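Local coordinates for protein BIM1 (Saccharomyces cerevisiae, PDB 4E61) that binds microtubules, including their plus ends, and is represented here by the dimeric C-terminal part that carries the EB1-like motif, at residues A[7-10]-A[11-14]; A[28-31]-A[32-35]; A[50-53]-A[54-58]. One frame throughout, in Å; residues are numbered along the deposited sequence.

Contact 1 of 3, residues A[7-10]-A[11-14]; sequences VAIQ and AELT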
loop_
_atom_site.group_PDB
_atom_site.type_symbol
_atom_site.label_atom_id
_atom_site.label_comp_id
_atom_site.label_asym_id
_atom_site.label_seq_id
_atom_site.Cartn_x
_atom_site.Cartn_y
_atom_site.Cartn_z
ATOM N N VAL A 7 31.754 -11.361 33.474
ATOM C CA VAL A 7 30.352 -11.747 33.627
ATOM C C VAL A 7 29.428 -10.594 33.167
ATOM O O VAL A 7 28.521 -10.841 32.375
ATOM C CB VAL A 7 30.061 -12.267 35.077
ATOM C CG1 VAL A 7 28.562 -12.360 35.365
ATOM C CG2 VAL A 7 30.747 -13.618 35.330
ATOM N N ALA A 8 29.689 -9.347 33.623
ATOM C CA ALA A 8 28.895 -8.177 33.232
ATOM C C ALA A 8 28.946 -7.899 31.717
ATOM O O ALA A 8 27.899 -7.587 31.140
ATOM C CB ALA A 8 29.335 -6.950 33.997
ATOM N N ILE A 9 30.134 -8.048 31.067
ATOM C CA ILE A 9 30.221 -7.781 29.629
ATOM C C ILE A 9 29.653 -8.909 28.761
ATOM O O ILE A 9 29.073 -8.629 27.710
ATOM C CB ILE A 9 31.495 -7.048 29.088
ATOM C CG1 ILE A 9 32.523 -7.927 28.393
ATOM C CG2 ILE A 9 32.111 -6.097 30.095
ATOM C CD1 ILE A 9 33.329 -8.853 29.231
ATOM N N GLN A 10 29.737 -10.158 29.248
ATOM C CA GLN A 10 29.143 -11.324 28.605
ATOM C C GLN A 10 27.604 -11.212 28.616
ATOM O O GLN A 10 26.953 -11.607 27.640
ATOM C CB GLN A 10 29.592 -12.605 29.324
ATOM C CG GLN A 10 28.995 -13.919 28.805
ATOM C CD GLN A 10 29.392 -14.228 27.389
ATOM O OE1 GLN A 10 28.609 -14.028 26.450
ATOM N NE2 GLN A 10 30.623 -14.692 27.206
ATOM N N ALA A 11 27.037 -10.678 29.720
ATOM C CA ALA A 11 25.608 -10.461 29.892
ATOM C C ALA A 11 25.117 -9.388 28.912
ATOM O O ALA A 11 24.093 -9.590 28.275
ATOM C CB ALA A 11 25.299 -10.070 31.323
ATOM N N GLU A 12 25.873 -8.279 28.757
ATOM C CA GLU A 12 25.586 -7.195 27.811
ATOM C C GLU A 12 25.603 -7.738 26.380
ATOM O O GLU A 12 24.754 -7.358 25.566
ATOM C CB GLU A 12 26.648 -6.077 27.909
ATOM C CG GLU A 12 26.579 -5.206 29.157
ATOM C CD GLU A 12 27.868 -4.482 29.533
ATOM O OE1 GLU A 12 28.428 -3.760 28.674
ATOM O OE2 GLU A 12 28.302 -4.612 30.703
ATOM N N LEU A 13 26.562 -8.636 26.085
ATOM C CA LEU A 13 26.711 -9.221 24.757
ATOM C C LEU A 13 25.539 -10.130 24.386
ATOM O O LEU A 13 24.979 -9.964 23.298
ATOM C CB LEU A 13 28.072 -9.922 24.572
ATOM C CG LEU A 13 28.285 -10.686 23.238
ATOM C CD1 LEU A 13 28.216 -9.763 21.999
ATOM C CD2 LEU A 13 29.541 -11.504 23.272
ATOM N N THR A 14 25.147 -11.065 25.297
ATOM C CA THR A 14 24.022 -11.961 25.023
ATOM C C THR A 14 22.697 -11.205 24.975
ATOM O O THR A 14 21.824 -11.563 24.187
ATOM C CB THR A 14 24.031 -13.248 25.871
ATOM O OG1 THR A 14 23.522 -12.976 27.154
ATOM C CG2 THR A 14 25.400 -13.929 25.944
#

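Contact 2 of 3, residues A[28-31]-A[32-35]; sequences EQYK and GTVS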
loop_
_atom_site.group_PDB
_atom_site.type_symbol
_atom_site.label_atom_id
_atom_site.label_comp_id
_atom_site.label_asym_id
_atom_site.label_seq_id
_atom_site.Cartn_x
_atom_site.Cartn_y
_atom_site.Cartn_z
ATOM N N GLU A 28 11.312 -8.523 9.224
ATOM C CA GLU A 28 10.492 -9.524 8.530
ATOM C C GLU A 28 9.004 -9.129 8.595
ATOM O O GLU A 28 8.299 -9.299 7.608
ATOM C CB GLU A 28 10.734 -10.951 9.064
ATOM C CG GLU A 28 12.068 -11.560 8.642
ATOM C CD GLU A 28 12.295 -11.749 7.153
ATOM O OE1 GLU A 28 13.142 -11.021 6.586
ATOM O OE2 GLU A 28 11.639 -12.633 6.556
ATOM N N GLN A 29 8.563 -8.522 9.720
ATOM C CA GLN A 29 7.205 -8.012 9.883
ATOM C C GLN A 29 6.961 -6.858 8.888
ATOM O O GLN A 29 5.970 -6.900 8.150
ATOM C CB GLN A 29 6.965 -7.533 11.327
ATOM C CG GLN A 29 5.875 -8.299 12.058
ATOM C CD GLN A 29 6.420 -9.470 12.831
ATOM O OE1 GLN A 29 6.635 -9.390 14.048
ATOM N NE2 GLN A 29 6.644 -10.590 12.144
ATOM N N TYR A 30 7.902 -5.869 8.836
ATOM C CA TYR A 30 7.873 -4.694 7.950
ATOM C C TYR A 30 7.911 -5.067 6.482
ATOM O O TYR A 30 7.217 -4.442 5.685
ATOM C CB TYR A 30 8.971 -3.682 8.281
ATOM C CG TYR A 30 8.632 -2.759 9.436
ATOM C CD1 TYR A 30 7.637 -1.791 9.315
ATOM C CD2 TYR A 30 9.341 -2.819 10.636
ATOM C CE1 TYR A 30 7.325 -0.938 10.374
ATOM C CE2 TYR A 30 9.047 -1.965 11.698
ATOM C CZ TYR A 30 8.037 -1.027 11.566
ATOM O OH TYR A 30 7.756 -0.196 12.629
ATOM N N LYS A 31 8.701 -6.099 6.125
ATOM C CA LYS A 31 8.801 -6.625 4.756
ATOM C C LYS A 31 7.436 -7.204 4.322
ATOM O O LYS A 31 7.050 -7.060 3.166
ATOM C CB LYS A 31 9.879 -7.717 4.668
ATOM C CG LYS A 31 11.314 -7.210 4.559
ATOM C CD LYS A 31 12.283 -8.394 4.583
ATOM C CE LYS A 31 13.725 -8.012 4.376
ATOM N NZ LYS A 31 14.613 -9.199 4.464
ATOM N N GLY A 32 6.745 -7.841 5.270
ATOM C CA GLY A 32 5.420 -8.420 5.124
ATOM C C GLY A 32 4.363 -7.343 4.974
ATOM O O GLY A 32 3.438 -7.514 4.181
ATOM N N THR A 33 4.484 -6.222 5.720
ATOM C CA THR A 33 3.538 -5.114 5.589
ATOM C C THR A 33 3.714 -4.320 4.286
ATOM O O THR A 33 2.712 -3.879 3.730
ATOM C CB THR A 33 3.248 -4.304 6.884
ATOM O OG1 THR A 33 2.772 -2.994 6.541
ATOM C CG2 THR A 33 4.431 -4.151 7.776
ATOM N N VAL A 34 4.959 -4.183 3.777
ATOM C CA VAL A 34 5.230 -3.484 2.510
ATOM C C VAL A 34 4.669 -4.342 1.352
ATOM O O VAL A 34 3.991 -3.811 0.465
ATOM C CB VAL A 34 6.739 -3.118 2.328
ATOM C CG1 VAL A 34 7.056 -2.738 0.880
ATOM C CG2 VAL A 34 7.152 -1.997 3.276
ATOM N N SER A 35 4.921 -5.667 1.404
ATOM C CA SER A 35 4.455 -6.658 0.429
ATOM C C SER A 35 2.913 -6.674 0.297
ATOM O O SER A 35 2.429 -6.682 -0.830
ATOM C CB SER A 35 4.968 -8.049 0.787
ATOM O OG SER A 35 4.658 -8.968 -0.243
#

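Contact 3 of 3, residues A[50-53]-A[54-58]; sequences DIEI and LVHTT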
loop_
_atom_site.group_PDB
_atom_site.type_symbol
_atom_site.label_atom_id
_atom_site.label_comp_id
_atom_site.label_asym_id
_atom_site.label_seq_id
_atom_site.Cartn_x
_atom_site.Cartn_y
_atom_site.Cartn_z
ATOM N N ASP A 50 -8.880 -0.772 -15.903
ATOM C CA ASP A 50 -10.076 -1.365 -16.518
ATOM C C ASP A 50 -11.253 -0.371 -16.590
ATOM O O ASP A 50 -12.000 -0.368 -17.585
ATOM C CB ASP A 50 -10.492 -2.631 -15.768
ATOM C CG ASP A 50 -9.525 -3.792 -15.860
ATOM O OD1 ASP A 50 -8.644 -3.766 -16.758
ATOM O OD2 ASP A 50 -9.640 -4.726 -15.026
ATOM N N ILE A 51 -11.400 0.497 -15.553
ATOM C CA ILE A 51 -12.445 1.505 -15.581
ATOM C C ILE A 51 -12.087 2.569 -16.631
ATOM O O ILE A 51 -12.981 2.992 -17.367
ATOM C CB ILE A 51 -12.829 2.072 -14.194
ATOM C CG1 ILE A 51 -13.500 0.993 -13.345
ATOM C CG2 ILE A 51 -13.773 3.278 -14.314
ATOM C CD1 ILE A 51 -13.676 1.365 -11.826
ATOM N N GLU A 52 -10.782 2.945 -16.736
ATOM C CA GLU A 52 -10.302 3.924 -17.724
ATOM C C GLU A 52 -10.610 3.472 -19.168
ATOM O O GLU A 52 -11.200 4.238 -19.940
ATOM C CB GLU A 52 -8.807 4.247 -17.543
ATOM C CG GLU A 52 -8.475 5.596 -18.178
ATOM C CD GLU A 52 -7.033 6.060 -18.240
ATOM O OE1 GLU A 52 -6.248 5.386 -18.942
ATOM O OE2 GLU A 52 -6.769 7.218 -17.830
ATOM N N ILE A 53 -10.261 2.208 -19.489
ATOM C CA ILE A 53 -10.518 1.567 -20.785
ATOM C C ILE A 53 -12.015 1.619 -21.122
ATOM O O ILE A 53 -12.380 2.080 -22.194
ATOM C CB ILE A 53 -9.937 0.116 -20.799
ATOM C CG1 ILE A 53 -8.382 0.155 -20.852
ATOM C CG2 ILE A 53 -10.524 -0.706 -21.944
ATOM C CD1 ILE A 53 -7.619 -1.077 -20.252
ATOM N N LEU A 54 -12.869 1.193 -20.176
ATOM C CA LEU A 54 -14.320 1.198 -20.308
ATOM C C LEU A 54 -14.871 2.612 -20.562
ATOM O O LEU A 54 -15.694 2.789 -21.456
ATOM C CB LEU A 54 -14.962 0.551 -19.062
ATOM C CG LEU A 54 -16.501 0.596 -18.959
ATOM C CD1 LEU A 54 -17.185 -0.275 -20.023
ATOM C CD2 LEU A 54 -16.959 0.251 -17.580
ATOM N N VAL A 55 -14.391 3.610 -19.806
ATOM C CA VAL A 55 -14.812 5.012 -19.933
ATOM C C VAL A 55 -14.465 5.559 -21.304
ATOM O O VAL A 55 -15.352 6.129 -21.948
ATOM C CB VAL A 55 -14.271 5.886 -18.772
ATOM C CG1 VAL A 55 -14.238 7.377 -19.126
ATOM C CG2 VAL A 55 -15.091 5.646 -17.521
ATOM N N HIS A 56 -13.211 5.352 -21.766
ATOM C CA HIS A 56 -12.793 5.829 -23.079
ATOM C C HIS A 56 -13.465 5.125 -24.264
ATOM O O HIS A 56 -13.919 5.802 -25.190
ATOM C CB HIS A 56 -11.270 5.953 -23.190
ATOM C CG HIS A 56 -10.730 6.966 -22.234
ATOM N ND1 HIS A 56 -11.204 8.275 -22.219
ATOM C CD2 HIS A 56 -9.812 6.820 -21.253
ATOM C CE1 HIS A 56 -10.555 8.876 -21.241
ATOM N NE2 HIS A 56 -9.702 8.041 -20.631
ATOM N N THR A 57 -13.600 3.792 -24.190
ATOM C CA THR A 57 -14.280 2.973 -25.182
ATOM C C THR A 57 -15.739 3.434 -25.367
ATOM O O THR A 57 -16.159 3.652 -26.504
ATOM C CB THR A 57 -14.135 1.502 -24.786
ATOM O OG1 THR A 57 -12.778 1.124 -25.003
ATOM C CG2 THR A 57 -15.065 0.582 -25.553
ATOM N N THR A 58 -16.501 3.614 -24.268
ATOM C CA THR A 58 -17.884 4.061 -24.419
ATOM C C THR A 58 -18.011 5.509 -24.815
ATOM O O THR A 58 -19.022 5.867 -25.398
ATOM C CB THR A 58 -18.887 3.551 -23.366
ATOM O OG1 THR A 58 -19.263 4.578 -22.449
ATOM C CG2 THR A 58 -18.483 2.252 -22.712
#

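Contact 1 of 3, residues A[7-10]-A[11-14]
The amide of Gln-10 and the carboxylate of Glu-12 are the two flat groups here, and each meets the contact through an oxygen. The Gln-10 amide reaches the methyl of Thr-14: Gln-10 OE1 lies 3.3 Å from Thr-14 CG2. Gln-10 OE1 is also 4.2 Å from Leu-13 CD2. A chi1 of 177° turns Gln-10 CG to the side opposite the backbone N, and the chain then bends at chi2. This carries the amide forward along the helix. The Glu-12 carboxylate folds back the other way. Glu-12 OE2 stands 3.0 Å from Ala-8 O, which is neither squarely over the carboxylate face nor in its plane. Ile-9 CG2 lies on the same side of that plane, 4.1 Å from Glu-12 OE2.

Underneath is a regular run of i to i+4 alpha-helical hydrogen bonds. Ala-11 N, Glu-12 N, Leu-13 N and Thr-14 N bond to the carbonyls of Val-7, Ala-8, Ile-9 and Gln-10. The Leu-13 N to Ile-9 O bond is 3.0 Å long. Leu-13 CB also rests on Ile-9 O, at 3.5 Å. Ile-9 packs on Ile-9 of the second subunit, and Leu-13 on Ser-16 of that subunit. This pairing of like or nearby positions is consistent with the parallel two-stranded coiled coil of EB1 proteins.

Ala-8 O and Glu-12 OE2 are both acceptors, so their approach is not a hydrogen bond. The carboxylate may be slightly harder to ionise, though solvent at this exposed residue would damp the effect. The rest of the contact is backbone bonding and van der Waals packing.

Contact 2 of 3, residues A[28-31]-A[32-35]
Gly-32 N bonds to Glu-28 O at 3.2 Å and starts a run of four alpha-helical hydrogen bonds between 28-31 and 32-35. Thr-33 N to Gln-29 O is shorter, 2.9 Å. Val-34 N bonds to Tyr-30 O, and Ser-35 N to Lys-31 O. Gly-32 keeps regular helical backbone angles, so the helix passes through it without a break.

The side chains of 32-35 lean on the carbonyls one turn back. With chi1 at 157°, the Thr-33 hydroxyl points off opposite its own N, which leaves the methyl to face the preceding turn. Thr-33 CG2 comes within 3.2 Å of Gln-29 O. It also approaches the Tyr-30 ring obliquely, with Thr-33 CG2 4.3 Å from Tyr-30 CD1. Val-34 sets CG2 3.4 Å from Tyr-30 O. Ser-35 CB sits 3.3 Å from Lys-31 O.

This is a turn of the parallel coiled coil of the EB1 family. Val-34 packs on Val-34 of the second subunit, and Tyr-30 packs on Lys-31 of that subunit. The self-pairing of Val-34 fits two helices lying side by side in register.

Within 28-31 a salt bridge joins two exposed residues, three apart in sequence. Lys-31 NZ donates to Glu-28 OE1 at 3.2 Å, nearly along the C-O direction of the carboxylate. The Lys-31 chain leaves on the side of its backbone N (chi1 -80°) and runs out extended. The ammonium is thus carried back toward the N-terminal end of the helix, where Glu-28 meets it. Lys-31 also packs on Tyr-30 of the second subunit. Solvent probably weakens the attraction between the two charges.

Contact 3 of 3, residues A[50-53]-A[54-58]
Leu-54 bonds through N to Asp-50 O, and Leu-54 CB rests 3.4 Å from that same oxygen. Its side chain packs on Phe-88 of the second subunit. Val-55 N bonds to Ile-51 O. Val-55 CG2 meets Ile-51 CG2 at 4.2 Å, and both side chains touch Val-92 of helix 84-101. His-56 N bonds to Glu-52 O at 2.9 Å. A chi1 of -63° swings the His-56 ring toward the turn before. His-56 CD2 lies 3.2 Å from Glu-52 O, which is oblique to the ring, and 3.6 Å from Glu-52 CG. The Glu-52 carboxylate plane and the ring are 61° apart, and Glu-52 OE2 stays 4.1 Å from His-56 NE2. With an alanine in place of His-56, the Glu-52 chain would probably lose its flanking ring and be freer to turn. Thr-57 N bonds to Ile-53 O at 2.9 Å, and Thr-57 OG1 bonds to the same Ile-53 O at 3.0 Å, from 42° out of the carbonyl plane. Thr-58 packs on Val-89 of helix 84-101 and on Phe-88 of the second subunit.

Ile-51, Leu-54, Val-55 and Thr-58 thus join the helical bundle of the EB1-like motif. Glu-52, Ile-53 and Thr-57 are exposed, His-56 partly so. Thr-57 satisfies its own hydroxyl on the backbone, and a protonated His-56 would probably feel a mild attraction to Glu-52.

In the fold
All three contacts lie in series on helix 2-63. Each covers about two turns of that one helix, so none closes a loop, and none nests in or crosses another. From the N terminus, contact 1 comes first, near the N-terminal end of the helix. Contact 2 follows, centre to centre about 32 Å from contact 1 and nearer the middle of the chain. Contact 3 comes last, its centre about 34 Å from the centre of contact 2 and on the opposite side of the chain's centre from contact 1. Contacts 1 and 2 belong to the two-stranded coiled coil with the second subunit. Contact 3 lies where the helix also packs on helix 84-101, in the EB1-like motif.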